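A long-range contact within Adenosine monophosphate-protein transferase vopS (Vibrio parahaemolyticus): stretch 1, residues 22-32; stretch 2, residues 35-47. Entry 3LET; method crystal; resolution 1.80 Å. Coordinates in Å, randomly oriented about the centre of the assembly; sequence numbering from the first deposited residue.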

# COMPACT_ATOMS: atom_id res chain seq x y z
N SER A 22 17.71 19.48 2.82
CA SER A 22 18.17 18.09 2.70
C SER A 22 19.31 17.80 3.66
O SER A 22 19.82 18.71 4.35
N SER A 23 19.75 16.55 3.68
CA SER A 23 20.82 16.14 4.58
C SER A 23 22.13 16.82 4.22
O SER A 23 23.01 16.95 5.07
N VAL A 24 22.28 17.23 2.97
CA VAL A 24 23.54 17.83 2.54
C VAL A 24 23.76 19.16 3.27
O VAL A 24 24.81 19.37 3.88
N GLU A 25 22.78 20.05 3.23
CA GLU A 25 22.92 21.33 3.93
C GLU A 25 23.00 21.13 5.44
O GLU A 25 23.76 21.80 6.12
N HIS A 26 22.19 20.21 5.96
CA HIS A 26 22.24 19.85 7.39
C HIS A 26 23.65 19.40 7.82
O HIS A 26 24.20 19.88 8.82
N GLY A 27 24.22 18.45 7.09
CA GLY A 27 25.57 17.99 7.35
C GLY A 27 26.57 19.12 7.20
O GLY A 27 27.45 19.29 8.05
N GLN A 28 26.46 19.90 6.13
CA GLN A 28 27.36 21.03 5.91
C GLN A 28 27.39 21.90 7.15
O GLN A 28 28.45 22.37 7.57
N MET A 29 26.22 22.13 7.73
CA MET A 29 26.10 23.00 8.89
C MET A 29 26.65 22.34 10.16
O MET A 29 27.40 22.96 10.91
N LEU A 30 26.30 21.08 10.38
CA LEU A 30 26.69 20.39 11.62
C LEU A 30 28.17 20.05 11.62
O LEU A 30 28.83 20.13 12.66
N PHE A 31 28.68 19.68 10.46
CA PHE A 31 30.06 19.23 10.35
C PHE A 31 30.98 20.38 9.95
O PHE A 31 32.20 20.21 9.84
N LYS A 32 30.40 21.56 9.74
CA LYS A 32 31.16 22.73 9.33
C LYS A 32 32.02 22.39 8.12
O LYS A 32 33.23 22.61 8.12
N ASN A 35 32.19 21.49 1.72
CA ASN A 35 32.56 20.57 0.64
C ASN A 35 31.71 19.31 0.61
O ASN A 35 31.91 18.44 -0.23
N LEU A 36 30.79 19.19 1.56
CA LEU A 36 29.85 18.09 1.56
C LEU A 36 28.78 18.45 0.54
O LEU A 36 28.09 19.44 0.71
N LYS A 37 28.65 17.66 -0.51
CA LYS A 37 27.78 18.03 -1.63
C LYS A 37 26.69 16.99 -1.88
O LYS A 37 25.67 17.27 -2.52
N THR A 38 26.89 15.78 -1.37
CA THR A 38 25.91 14.73 -1.61
C THR A 38 25.61 14.03 -0.31
O THR A 38 26.37 14.15 0.65
N PRO A 39 24.50 13.30 -0.26
CA PRO A 39 24.15 12.53 0.94
C PRO A 39 25.18 11.44 1.22
O PRO A 39 25.40 11.10 2.38
N SER A 40 25.79 10.88 0.16
CA SER A 40 26.90 9.94 0.39
C SER A 40 28.06 10.63 1.10
O SER A 40 28.66 10.06 2.01
N ASP A 41 28.39 11.85 0.68
CA ASP A 41 29.47 12.63 1.34
C ASP A 41 29.17 12.82 2.83
O ASP A 41 30.07 12.75 3.67
N VAL A 42 27.90 13.12 3.14
CA VAL A 42 27.48 13.27 4.54
C VAL A 42 27.68 11.98 5.32
O VAL A 42 28.27 11.99 6.41
N LEU A 43 27.24 10.85 4.77
CA LEU A 43 27.43 9.58 5.48
C LEU A 43 28.90 9.26 5.64
O LEU A 43 29.31 8.77 6.69
N ASN A 44 29.70 9.55 4.62
CA ASN A 44 31.13 9.26 4.67
C ASN A 44 31.85 10.07 5.77
O ASN A 44 32.90 9.68 6.29
N ALA A 45 31.25 11.19 6.15
CA ALA A 45 31.79 12.05 7.21
C ALA A 45 31.62 11.46 8.61
O ALA A 45 32.37 11.82 9.52
N PHE A 46 30.68 10.55 8.78
CA PHE A 46 30.40 10.02 10.13
C PHE A 46 31.61 9.31 10.74
O PHE A 46 31.85 9.43 11.96
N ALA A 47 32.40 8.62 9.91
CA ALA A 47 33.56 7.86 10.39
C ALA A 47 34.60 8.81 10.97
O ALA A 47 35.44 8.43 11.79

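Helix 23-30 and helix 39-45 run roughly alongside each other, their axes 36° apart and 8.8 Å at closest approach. Gly-27 lets them come close: a CB here would point toward the second stretch and lie only 2.9 Å from Val-42 CG2, a clash. Val-42, chi1 t, instead rests CG2 3.5 Å from Ser-23 O, against bare helix backbone. The CA-to-CB bond of Val-24, also t, points sideways, and its two methyls reach the turn and the first residue of the second helix, CG1 3.4 Å from Leu-36 O and CG2 3.7 Å from Pro-39 CD.

Leu-36 (m, t) points inward and sets CD1 3.7 Å from Phe-31 CD2. Its carbonyl, outside the helix, is free to accept from Gln-28: with chi1 m and chi2 t the extended side chain brings NE2 to 2.7 Å from Leu-36 O, the one hydrogen bond between the stretches.

Phe-31, chi1 m, closes the far end. Leu-36 CD1 meets its ring edge, small Ala-45 brings CB to 3.6 Å from Phe-31 CD2, and the edge faces the Phe-46 ring in an offset edge-to-face pair, planes at 81°.

The CA-to-CB bond of Thr-38 points away from the first stretch; with chi1 p, its OG1 accepts from Asp-41 N at 3.0 Å and caps the helix. Asp-41, chi1 m, turns back: its OD2 accepts from Lys-37 N at 3.1 Å and, weakly, from Thr-38 N at 3.3 Å, bracing the turn.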

# COMPACT_ATOMS: atom_id res chain seq x y z
CB SER A 22 18.64 17.81 1.28
OG SER A 22 19.94 18.33 1.07
CB SER A 23 21.00 14.62 4.52
OG SER A 23 21.55 14.21 3.26
CB VAL A 24 23.55 18.04 1.01
CG1 VAL A 24 24.75 18.89 0.59
CG2 VAL A 24 23.53 16.66 0.29
CB GLU A 25 21.75 22.27 3.61
CG GLU A 25 21.70 22.76 2.17
CD GLU A 25 21.08 21.75 1.22
OE1 GLU A 25 20.27 20.91 1.67
OE2 GLU A 25 21.39 21.81 0.00
CB HIS A 26 21.22 18.75 7.69
CG HIS A 26 21.08 18.42 9.14
ND1 HIS A 26 19.93 17.86 9.67
CD2 HIS A 26 21.92 18.58 10.19
CE1 HIS A 26 20.08 17.67 10.97
NE2 HIS A 26 21.28 18.11 11.31
CB GLN A 28 26.91 21.88 4.72
CG GLN A 28 27.22 21.30 3.35
CD GLN A 28 26.64 22.18 2.26
OE1 GLN A 28 25.83 23.06 2.54
NE2 GLN A 28 27.06 21.95 1.03
CB MET A 29 24.65 23.42 9.11
CG MET A 29 24.10 24.33 8.02
SD MET A 29 22.39 24.85 8.28
CE MET A 29 22.55 25.86 9.75
CB LEU A 30 25.87 19.10 11.80
CG LEU A 30 26.14 18.30 13.09
CD1 LEU A 30 25.93 19.15 14.36
CD2 LEU A 30 25.28 17.05 13.13
CB PHE A 31 30.14 18.09 9.34
CG PHE A 31 29.37 16.86 9.74
CD1 PHE A 31 29.01 16.64 11.07
CD2 PHE A 31 29.07 15.89 8.81
CE1 PHE A 31 28.32 15.49 11.46
CE2 PHE A 31 28.36 14.73 9.18
CZ PHE A 31 28.00 14.52 10.51
CB LYS A 32 32.05 23.18 10.49
CG LYS A 32 31.28 23.41 11.78
CD LYS A 32 32.22 23.48 12.97
CE LYS A 32 31.54 24.15 14.16
NZ LYS A 32 30.24 23.50 14.51
CB ASN A 35 34.03 20.19 0.77
CG ASN A 35 34.93 21.19 0.10
OD1 ASN A 35 34.97 21.28 -1.13
ND2 ASN A 35 35.66 21.97 0.89
CB LEU A 36 29.24 17.93 2.96
CG LEU A 36 30.19 17.57 4.10
CD1 LEU A 36 29.42 17.44 5.42
CD2 LEU A 36 30.99 16.29 3.82
CB LYS A 37 28.60 18.22 -2.90
CG LYS A 37 29.71 19.25 -2.77
CD LYS A 37 29.18 20.59 -2.31
CE LYS A 37 30.28 21.64 -2.24
NZ LYS A 37 29.75 23.00 -1.96
CB THR A 38 26.45 13.69 -2.61
OG1 THR A 38 27.44 12.89 -1.98
CG2 THR A 38 27.08 14.36 -3.84
CB PRO A 39 22.77 11.92 0.60
CG PRO A 39 22.25 12.70 -0.54
CD PRO A 39 23.43 13.27 -1.28
CB SER A 40 27.39 9.33 -0.92
OG SER A 40 26.34 8.55 -1.50
CB ASP A 41 29.64 14.02 0.72
CG ASP A 41 30.22 13.99 -0.68
OD1 ASP A 41 30.74 12.94 -1.13
OD2 ASP A 41 30.15 15.05 -1.34
CB VAL A 42 26.02 13.75 4.64
CG1 VAL A 42 25.50 13.68 6.10
CG2 VAL A 42 25.90 15.16 4.08
CB LEU A 43 26.73 8.42 4.74
CG LEU A 43 25.21 8.56 4.84
CD1 LEU A 43 24.54 7.67 3.78
CD2 LEU A 43 24.72 8.22 6.25
CB ASN A 44 31.76 9.54 3.33
CG ASN A 44 31.42 8.47 2.30
OD1 ASN A 44 31.03 7.36 2.65
ND2 ASN A 44 31.57 8.81 1.03
CB ALA A 45 31.16 13.44 7.13
CB PHE A 46 29.16 9.09 10.13
CG PHE A 46 27.84 9.83 10.27
CD1 PHE A 46 27.42 10.71 9.29
CD2 PHE A 46 27.02 9.61 11.37
CE1 PHE A 46 26.20 11.39 9.42
CE2 PHE A 46 25.79 10.29 11.52
CZ PHE A 46 25.39 11.19 10.54
CB ALA A 47 34.19 7.03 9.24